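Local structure of beta-ketothiolase BktB (Ralstonia eutropha, 4NZS) at residues L38-R41 with E42-R46. The protein catalyses the condensation of two acetyl-CoA molecules to acetoacetyl-CoA, and of acetyl-CoA with propionyl-CoA to beta-ketovaleryl-CoA, for polyhydroxyalkanoate production. Numbering follows the deposited sequence.
Sequences LVVR and EALAR
Leu38 O receives the backbone N of Glu42 at 2.8 Å. The bond is close to straight, with an N-H...O angle of 164°. Glu42 CB comes near the same Leu38 oxygen. Val39 O takes Ala43 N in a longer, more bent bond of 3.2 Å. The methyl CB of Ala43 lies 3.3 Å from Val39 O, against the same carbonyl.

These i to i+4 bonds are those of an alpha-helix, here the middle and later turns of helix 32-47 in the N-terminal thiolase domain. The helix packs on the large mixed sheet of the fold. Val39 rests on Ala260 and Ala262, and Ala43 on Val264.

Val40 pairs with Leu44 twice. Its O accepts Leu44 N at 3.2 Å, and Ala43 N, shared with Val39 O, adds a weak, bent bond to the same oxygen. The side chains run side by side and point the same way. Val40 CG1, set anti to the backbone N (chi1 172°), touches Leu44 CD2 at 3.8 Å. That CD2 also lies close to Val40 O. Both residues are buried, and both side chains reach Ile118 of strand 116-124.

Arg41 is on the exposed side. Its O receives Ala45 N in a weak 3.3 Å bond that is nearly straight at 172°, and Leu44 N, shared with Val40 O, in a second weak bond. The guanidinium makes no salt bridge with neighbouring Glu42: Arg41 NH1 stays 6.3 Å from Glu42 OE1, so any attraction is probably weak.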
# COMPACT_ATOMS: atom_id res chain seq x y z
N LEU A 38 3.08 26.39 14.84
CA LEU A 38 3.97 27.57 14.68
C LEU A 38 3.14 28.82 14.68
O LEU A 38 3.21 29.59 15.62
CB LEU A 38 4.81 27.46 13.37
CG LEU A 38 5.62 28.65 12.82
CD1 LEU A 38 7.07 28.65 13.28
CD2 LEU A 38 5.63 28.69 11.30
N VAL A 39 2.30 29.00 13.66
CA VAL A 39 1.48 30.22 13.57
C VAL A 39 0.61 30.43 14.78
O VAL A 39 0.13 31.52 15.04
CB VAL A 39 0.54 30.24 12.33
CG1 VAL A 39 1.34 30.10 11.04
CG2 VAL A 39 -0.54 29.18 12.46
N VAL A 40 0.34 29.39 15.53
CA VAL A 40 -0.37 29.64 16.76
C VAL A 40 0.60 30.34 17.65
O VAL A 40 0.29 31.43 18.15
CB VAL A 40 -0.87 28.39 17.42
CG1 VAL A 40 -1.43 28.71 18.80
CG2 VAL A 40 -1.92 27.74 16.54
N ARG A 41 1.78 29.76 17.84
CA ARG A 41 2.73 30.36 18.76
C ARG A 41 3.08 31.77 18.34
O ARG A 41 3.09 32.70 19.18
CB ARG A 41 3.99 29.57 18.87
CG ARG A 41 4.75 29.91 20.14
CD ARG A 41 5.35 28.68 20.76
NE ARG A 41 6.49 28.22 19.97
CZ ARG A 41 7.71 28.80 19.99
NH1 ARG A 41 7.96 29.88 20.75
NH2 ARG A 41 8.69 28.30 19.25
N GLU A 42 3.29 31.97 17.06
CA GLU A 42 3.62 33.32 16.63
C GLU A 42 2.53 34.38 16.83
O GLU A 42 2.80 35.54 17.16
CB GLU A 42 4.05 33.34 15.18
CG GLU A 42 5.08 34.40 14.92
CD GLU A 42 6.29 34.17 15.81
OE1 GLU A 42 6.23 34.58 16.99
OE2 GLU A 42 7.27 33.54 15.33
N ALA A 43 1.29 33.99 16.62
CA ALA A 43 0.23 34.95 16.69
C ALA A 43 -0.01 35.35 18.13
O ALA A 43 -0.53 36.41 18.40
CB ALA A 43 -1.04 34.38 16.06
N LEU A 44 0.35 34.49 19.07
CA LEU A 44 0.30 34.88 20.48
C LEU A 44 1.31 35.99 20.81
O LEU A 44 0.97 37.01 21.40
CB LEU A 44 0.57 33.65 21.37
CG LEU A 44 -0.65 32.79 21.74
CD1 LEU A 44 -2.00 33.33 21.26
CD2 LEU A 44 -0.43 31.36 21.28
N ALA A 45 2.54 35.75 20.41
CA ALA A 45 3.63 36.68 20.58
C ALA A 45 3.28 38.08 20.14
O ALA A 45 3.58 39.04 20.83
CB ALA A 45 4.84 36.18 19.82
N ARG A 46 2.73 38.21 18.94
CA ARG A 46 2.29 39.51 18.43
C ARG A 46 1.14 40.06 19.23
O ARG A 46 1.06 41.25 19.49
CB ARG A 46 1.93 39.43 16.97
CG ARG A 46 2.92 38.64 16.15
CD ARG A 46 3.62 39.48 15.11
NE ARG A 46 4.45 38.64 14.27
CZ ARG A 46 5.60 39.01 13.73
NH1 ARG A 46 6.07 40.24 13.93
NH2 ARG A 46 6.28 38.16 12.99